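Side-chain contacts in penicillin-binding protein 1A (Mycobacterium tuberculosis, PDB 5CXW), which synthesises cross-linked peptidoglycan of the mycobacterial cell wall, its penicillin-sensitive transpeptidase domain, the part described here, cross-linking the peptide subunits: residues I67-G72 against T220-G225; I112-Q117 against T267-P272. One frame throughout, in Å; residues are numbered along the deposited sequence.

Interaction 1 of 2, residues I67-G72 against T220-G225; sequences IDPHNG and TLAASG
The five-membered ring of Pro-69 meets the end of helix 211-222 with its CB-CG side, and neither methyl of that helix end lies over a ring face. Ala-222 CB sits against this side, 3.6 Å from Pro-69 CG, with Pro-69 CB only slightly farther away. Ala-223 approaches from the backbone side of the ring: its CB is 4.1 Å from Pro-69 CB and 3.5 Å from the carbonyl oxygen Pro-69 O. Two small methyls thus straddle one corner of the proline, while Ala-219, one turn earlier on the helix, also touches it.

A second flat group, the carboxylate of Asp-68, turns OD1 back onto the backbone of its own loop. OD1 receives the backbone N-H of His-70 (Asp-68 OD1 to His-70 N, 2.9 Å) from above the carboxylate plane, about 45° out of it, making an Asx turn. With CG anti to the backbone N (chi1 -174°), the carboxylate also offers OD2 to Arg-75 in a salt bridge. Asp-68 O takes two further N-H groups, those of Asn-71 and Gly-72, which closes the turn that carries Pro-69. Across the contact, a Schellman motif closes the helix: Gly-225 N lies 2.7 Å from Thr-220 O, and Ser-224 N bonds to Leu-221 O.

Polar groups are thus satisfied within each segment or by residues beyond the contact, and what passes between the two is almost wholly apolar, with one methyl resting against Pro-69 O. Such a joint depends on fit, a rigid ring against two methyls, rather than on directional bonds.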
ATOM      1  N   ILE A  67      -0.843  -7.658  -5.660  1.00 12.50           N
ATOM      2  CA  ILE A  67      -2.211  -7.986  -6.039  1.00 12.85           C
ATOM      3  C   ILE A  67      -2.493  -7.599  -7.493  1.00 12.97           C
ATOM      4  O   ILE A  67      -2.048  -6.539  -7.980  1.00 12.91           O
ATOM      5  CB  ILE A  67      -3.173  -7.245  -5.100  1.00 13.05           C
ATOM      6  CG1 ILE A  67      -3.139  -7.969  -3.725  1.00 13.81           C
ATOM      7  CG2 ILE A  67      -4.612  -7.270  -5.616  1.00 13.01           C
ATOM      8  CD1 ILE A  67      -3.837  -7.260  -2.624  1.00 14.65           C
ATOM      9  N   ASP A  68      -3.199  -8.484  -8.195  1.00 13.21           N
ATOM     10  CA  ASP A  68      -3.703  -8.241  -9.534  1.00 13.38           C
ATOM     11  C   ASP A  68      -4.915  -7.290  -9.494  1.00 13.30           C
ATOM     12  O   ASP A  68      -5.981  -7.662  -9.005  1.00 13.17           O
ATOM     13  CB  ASP A  68      -4.083  -9.574 -10.158  1.00 14.05           C
ATOM     14  CG  ASP A  68      -4.496  -9.465 -11.612  1.00 14.85           C
ATOM     15  OD1 ASP A  68      -4.721  -8.348 -12.121  1.00 14.84           O
ATOM     16  OD2 ASP A  68      -4.583 -10.576 -12.223  1.00 15.93           O
ATOM     17  N   PRO A  69      -4.774  -6.037  -9.991  1.00 13.16           N
ATOM     18  CA  PRO A  69      -5.910  -5.142  -9.963  1.00 13.30           C
ATOM     19  C   PRO A  69      -7.130  -5.579 -10.770  1.00 14.29           C
ATOM     20  O   PRO A  69      -8.256  -5.063 -10.566  1.00 14.01           O
ATOM     21  CB  PRO A  69      -5.324  -3.817 -10.550  1.00 13.34           C
ATOM     22  CG  PRO A  69      -3.841  -3.917 -10.277  1.00 12.96           C
ATOM     23  CD  PRO A  69      -3.605  -5.377 -10.605  1.00 12.87           C
ATOM     24  N   HIS A  70      -6.908  -6.477 -11.738  1.00 14.85           N
ATOM     25  CA  HIS A  70      -8.035  -6.968 -12.536  1.00 16.60           C
ATOM     26  C   HIS A  70      -9.053  -7.783 -11.739  1.00 16.07           C
ATOM     27  O   HIS A  70     -10.212  -7.953 -12.171  1.00 16.28           O
ATOM     28  CB  HIS A  70      -7.565  -7.793 -13.732  1.00 18.39           C
ATOM     29  CG  HIS A  70      -6.534  -7.117 -14.579  1.00 20.96           C
ATOM     30  ND1 HIS A  70      -5.536  -7.816 -15.234  1.00 24.57           N
ATOM     31  CD2 HIS A  70      -6.391  -5.841 -14.956  1.00 22.86           C
ATOM     32  CE1 HIS A  70      -4.785  -6.972 -15.916  1.00 24.00           C
ATOM     33  NE2 HIS A  70      -5.285  -5.766 -15.767  1.00 23.91           N
ATOM     34  N   ASN A  71      -8.598  -8.404 -10.671  1.00 15.46           N
ATOM     35  CA  ASN A  71      -9.479  -9.305  -9.947  1.00 15.66           C
ATOM     36  C   ASN A  71      -9.260  -9.503  -8.476  1.00 15.00           C
ATOM     37  O   ASN A  71      -9.984 -10.272  -7.877  1.00 14.50           O
ATOM     38  CB  ASN A  71      -9.401 -10.655 -10.669  1.00 16.41           C
ATOM     39  CG  ASN A  71      -7.999 -11.128 -10.769  1.00 16.97           C
ATOM     40  OD1 ASN A  71      -7.150 -10.809  -9.979  1.00 15.65           O
ATOM     41  ND2 ASN A  71      -7.727 -11.898 -11.825  1.00 19.60           N
ATOM     42  N   GLY A  72      -8.261  -8.852  -7.876  1.00 14.20           N
ATOM     43  CA  GLY A  72      -8.012  -9.023  -6.420  1.00 14.05           C
ATOM     44  C   GLY A  72      -7.133 -10.191  -6.067  1.00 13.65           C
ATOM     45  O   GLY A  72      -6.853 -10.421  -4.877  1.00 13.78           O
ATOM     46  N   THR A 220      -7.068  -0.875  -6.294  1.00  9.86           N
ATOM     47  CA  THR A 220      -8.301  -0.233  -6.673  1.00  9.93           C
ATOM     48  C   THR A 220      -8.008   1.006  -7.524  1.00  9.96           C
ATOM     49  O   THR A 220      -8.705   1.281  -8.528  1.00  9.94           O
ATOM     50  CB  THR A 220      -9.113   0.115  -5.403  1.00  9.82           C
ATOM     51  OG1 THR A 220      -9.452  -1.100  -4.725  1.00 10.68           O
ATOM     52  CG2 THR A 220     -10.376   0.888  -5.700  1.00 10.18           C
ATOM     53  N   LEU A 221      -6.983   1.757  -7.118  1.00  9.87           N
ATOM     54  CA  LEU A 221      -6.530   2.887  -7.923  1.00  9.99           C
ATOM     55  C   LEU A 221      -6.058   2.442  -9.318  1.00 10.29           C
ATOM     56  O   LEU A 221      -6.443   3.056 -10.335  1.00 10.28           O
ATOM     57  CB  LEU A 221      -5.470   3.698  -7.197  1.00 10.43           C
ATOM     58  CG  LEU A 221      -5.896   4.384  -5.907  1.00 10.71           C
ATOM     59  CD1 LEU A 221      -4.662   4.923  -5.203  1.00 11.14           C
ATOM     60  CD2 LEU A 221      -6.892   5.484  -6.206  1.00 10.98           C
ATOM     61  N   ALA A 222      -5.269   1.373  -9.335  1.00 10.23           N
ATOM     62  CA  ALA A 222      -4.689   0.813 -10.581  1.00 10.70           C
ATOM     63  C   ALA A 222      -5.783   0.362 -11.540  1.00 11.13           C
ATOM     64  O   ALA A 222      -5.628   0.426 -12.770  1.00 11.88           O
ATOM     65  CB  ALA A 222      -3.759  -0.339 -10.256  1.00 10.71           C
ATOM     66  N   ALA A 223      -6.904  -0.059 -10.950  1.00 11.09           N
ATOM     67  CA  ALA A 223      -8.101  -0.519 -11.745  1.00 11.84           C
ATOM     68  C   ALA A 223      -9.110   0.605 -12.026  1.00 12.22           C
ATOM     69  O   ALA A 223     -10.302   0.330 -12.275  1.00 12.58           O
ATOM     70  CB  ALA A 223      -8.748  -1.672 -11.036  1.00 11.90           C
ATOM     71  N   SER A 224      -8.659   1.871 -11.949  1.00 11.81           N
ATOM     72  CA  SER A 224      -9.529   3.012 -12.270  1.00 12.17           C
ATOM     73  C   SER A 224     -10.726   3.058 -11.334  1.00 11.97           C
ATOM     74  O   SER A 224     -11.808   3.416 -11.753  1.00 12.13           O
ATOM     75  CB  SER A 224      -9.934   3.018 -13.744  1.00 13.47           C
ATOM     76  OG  SER A 224      -8.799   3.391 -14.551  1.00 13.30           O
ATOM     77  N   GLY A 225     -10.502   2.656 -10.065  1.00 11.40           N
ATOM     78  CA  GLY A 225     -11.491   2.817  -9.000  1.00 10.92           C
ATOM     79  C   GLY A 225     -12.325   1.603  -8.714  1.00 11.59           C
ATOM     80  O   GLY A 225     -13.199   1.666  -7.849  1.00 11.91           O
TER

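Interaction 2 of 2, residues I112-Q117 against T267-P272; sequences IGLGYQ and TAAMEP
Leu-114 points its forked end at two successive alanines of helix 260-270, one branch for each methyl. CD2 is 4.1 Å from Ala-269 CB, the closer of the two approaches, and CD1 stands 4.5 Å from Ala-268 CB in looser contact. Leu-114, Ala-268 and Ala-269 all point their side chains toward the opposite segment, so the leucine meets the helix end-on instead of lying along it. Its torsions extend the chain to do so: CG is anti to the carbonyl carbon (chi1 -64°) and CD1 is anti to CA (chi2 -175°).

The backbone presents the residue by a type I beta turn running from Gly-113 to Tyr-116, closed by Tyr-116 N to Gly-113 O at 3.0 Å. Leu-114 is the first of its two central residues and stands out from the turn. Leu-104 of helix 100-109 touches both Leu-114 and Ala-269, and Ala-144 and Leu-147 of helix 143-149 add to the apolar surroundings of Ala-269.

With the side chain of Ala-269 about 14 Å from the bound penicillin, this is apolar packing of a beta turn on a helix within the transpeptidase domain, away from the active site.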
ATOM      1  N   ILE A 112     -11.849  19.088  -5.565  1.00 11.95           N
ATOM      2  CA  ILE A 112     -10.598  19.768  -5.311  1.00 12.25           C
ATOM      3  C   ILE A 112      -9.563  19.009  -6.161  1.00 11.85           C
ATOM      4  O   ILE A 112      -9.187  17.855  -5.819  1.00 12.44           O
ATOM      5  CB  ILE A 112     -10.186  19.797  -3.794  1.00 12.46           C
ATOM      6  CG1 ILE A 112     -11.286  20.465  -2.965  1.00 13.33           C
ATOM      7  CG2 ILE A 112      -8.852  20.514  -3.584  1.00 12.72           C
ATOM      8  CD1 ILE A 112     -11.169  20.236  -1.477  1.00 13.91           C
ATOM      9  N   GLY A 113      -9.087  19.647  -7.218  1.00 12.02           N
ATOM     10  CA  GLY A 113      -8.299  18.926  -8.185  1.00 11.68           C
ATOM     11  C   GLY A 113      -6.802  19.073  -8.030  1.00 11.40           C
ATOM     12  O   GLY A 113      -6.319  19.778  -7.109  1.00 11.55           O
ATOM     13  N   LEU A 114      -6.071  18.476  -8.977  1.00 11.44           N
ATOM     14  CA  LEU A 114      -4.594  18.400  -8.844  1.00 11.73           C
ATOM     15  C   LEU A 114      -3.911  19.744  -8.832  1.00 12.48           C
ATOM     16  O   LEU A 114      -2.836  19.870  -8.281  1.00 12.78           O
ATOM     17  CB  LEU A 114      -3.984  17.483  -9.900  1.00 11.68           C
ATOM     18  CG  LEU A 114      -4.352  16.040  -9.837  1.00 11.54           C
ATOM     19  CD1 LEU A 114      -3.572  15.267 -10.878  1.00 11.86           C
ATOM     20  CD2 LEU A 114      -4.204  15.390  -8.469  1.00 11.32           C
ATOM     21  N   GLY A 115      -4.544  20.762  -9.418  1.00 12.98           N
ATOM     22  CA  GLY A 115      -3.992  22.095  -9.462  1.00 13.81           C
ATOM     23  C   GLY A 115      -4.327  23.003  -8.289  1.00 13.97           C
ATOM     24  O   GLY A 115      -3.896  24.174  -8.291  1.00 14.68           O
ATOM     25  N   TYR A 116      -5.038  22.489  -7.285  1.00 14.07           N
ATOM     26  CA  TYR A 116      -5.374  23.243  -6.081  1.00 14.06           C
ATOM     27  C   TYR A 116      -4.078  23.637  -5.370  1.00 14.53           C
ATOM     28  O   TYR A 116      -3.274  22.775  -5.008  1.00 13.77           O
ATOM     29  CB  TYR A 116      -6.304  22.423  -5.162  1.00 14.30           C
ATOM     30  CG  TYR A 116      -6.619  23.149  -3.882  1.00 15.24           C
ATOM     31  CD1 TYR A 116      -7.213  24.399  -3.895  1.00 17.06           C
ATOM     32  CD2 TYR A 116      -6.305  22.564  -2.653  1.00 16.60           C
ATOM     33  CE1 TYR A 116      -7.519  25.041  -2.695  1.00 17.93           C
ATOM     34  CE2 TYR A 116      -6.655  23.185  -1.445  1.00 16.89           C
ATOM     35  CZ  TYR A 116      -7.188  24.414  -1.472  1.00 18.35           C
ATOM     36  OH  TYR A 116      -7.456  24.985  -0.224  1.00 21.35           O
ATOM     37  N   GLN A 117      -3.887  24.938  -5.151  1.00 15.01           N
ATOM     38  CA  GLN A 117      -2.630  25.453  -4.564  1.00 16.36           C
ATOM     39  C   GLN A 117      -2.762  25.514  -3.067  1.00 15.60           C
ATOM     40  O   GLN A 117      -3.734  26.111  -2.551  1.00 15.95           O
ATOM     41  CB  GLN A 117      -2.404  26.864  -5.086  1.00 18.48           C
ATOM     42  CG  GLN A 117      -2.125  26.947  -6.562  1.00 20.86           C
ATOM     43  CD  GLN A 117      -0.719  26.527  -6.879  1.00 23.36           C
ATOM     44  OE1 GLN A 117       0.209  26.744  -6.088  1.00 25.16           O
ATOM     45  NE2 GLN A 117      -0.545  25.850  -8.006  1.00 26.78           N
ATOM     46  N   THR A 267      -3.520   8.502 -10.048  1.00  9.96           N
ATOM     47  CA  THR A 267      -2.464   7.858 -10.831  1.00 10.21           C
ATOM     48  C   THR A 267      -1.537   8.879 -11.424  1.00 10.19           C
ATOM     49  O   THR A 267      -0.318   8.745 -11.305  1.00 10.53           O
ATOM     50  CB  THR A 267      -3.080   6.916 -11.875  1.00 10.52           C
ATOM     51  OG1 THR A 267      -3.828   5.933 -11.170  1.00 10.70           O
ATOM     52  CG2 THR A 267      -2.015   6.252 -12.743  1.00 11.42           C
ATOM     53  N   ALA A 268      -2.121   9.894 -12.088  1.00 10.08           N
ATOM     54  CA  ALA A 268      -1.339  10.886 -12.775  1.00 10.13           C
ATOM     55  C   ALA A 268      -0.378  11.568 -11.753  1.00  9.87           C
ATOM     56  O   ALA A 268       0.774  11.839 -12.093  1.00  9.60           O
ATOM     57  CB  ALA A 268      -2.214  11.893 -13.492  1.00 10.75           C
ATOM     58  N   ALA A 269      -0.881  11.925 -10.599  1.00  9.31           N
ATOM     59  CA  ALA A 269      -0.009  12.525  -9.554  1.00  9.66           C
ATOM     60  C   ALA A 269       1.117  11.658  -9.080  1.00  9.85           C
ATOM     61  O   ALA A 269       2.211  12.175  -8.731  1.00 10.59           O
ATOM     62  CB  ALA A 269      -0.860  12.980  -8.374  1.00  9.63           C
ATOM     63  N   MET A 270       0.881  10.335  -9.079  1.00  9.64           N
ATOM     64  CA  MET A 270       1.825   9.331  -8.573  1.00 10.17           C
ATOM     65  C   MET A 270       2.835   8.886  -9.622  1.00 10.57           C
ATOM     66  O   MET A 270       3.851   8.288  -9.271  1.00 10.26           O
ATOM     67  CB  MET A 270       1.089   8.108  -8.036  1.00 10.23           C
ATOM     68  CG  MET A 270       0.317   8.484  -6.813  1.00 10.66           C
ATOM     69  SD  MET A 270      -0.797   7.168  -6.285  1.00 11.49           S
ATOM     70  CE  MET A 270       0.430   5.950  -5.746  1.00 11.51           C
ATOM     71  N   GLU A 271       2.548   9.152 -10.887  1.00 11.18           N
ATOM     72  CA  GLU A 271       3.441   8.651 -11.989  1.00 12.54           C
ATOM     73  C   GLU A 271       4.894   9.019 -11.829  1.00 12.12           C
ATOM     74  O   GLU A 271       5.745   8.173 -12.051  1.00 12.14           O
ATOM     75  CB  GLU A 271       2.945   9.068 -13.352  1.00 15.10           C
ATOM     76  CG  GLU A 271       1.849   8.182 -13.902  1.00 17.71           C
ATOM     77  CD  GLU A 271       1.431   8.596 -15.309  1.00 22.65           C
ATOM     78  OE1 GLU A 271       0.585   9.472 -15.428  1.00 30.26           O
ATOM     79  OE2 GLU A 271       1.945   8.068 -16.291  1.00 26.82           O
ATOM     80  N   PRO A 272       5.204  10.275 -11.424  1.00 11.83           N
ATOM     81  CA  PRO A 272       6.631  10.648 -11.385  1.00 12.05           C
ATOM     82  C   PRO A 272       7.360  10.113 -10.133  1.00 11.55           C
ATOM     83  O   PRO A 272       8.537  10.428  -9.915  1.00 11.70           O
ATOM     84  CB  PRO A 272       6.607  12.172 -11.320  1.00 12.62           C
ATOM     85  CG  PRO A 272       5.239  12.560 -10.928  1.00 12.75           C
ATOM     86  CD  PRO A 272       4.299  11.448 -11.332  1.00 12.02           C
TER

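In the fold
Interactions 1 and 2 have centres about 19 Å apart and both lie within the transpeptidase domain, away from the penicillin pocket. Each sets a non-helical loop against the C-terminal part of a helix, using alanine methyls as the receiving surface. Both are essentially buried, although Ala-223 in interaction 1 keeps some exposure. The first ties a hairpin loop of the antiparallel sheet to helix 211-222; the second joins the turn after helix 100-109 to helix 260-270. A rigid ring and a carbonyl oxygen bear on the methyls in one, a branched leucine in the other, which is purely aliphatic. Tyr-311 of strand 303-312 bridges them, packing against Leu-221 and Ala-222 and hydrogen-bonding through its hydroxyl to Thr-267.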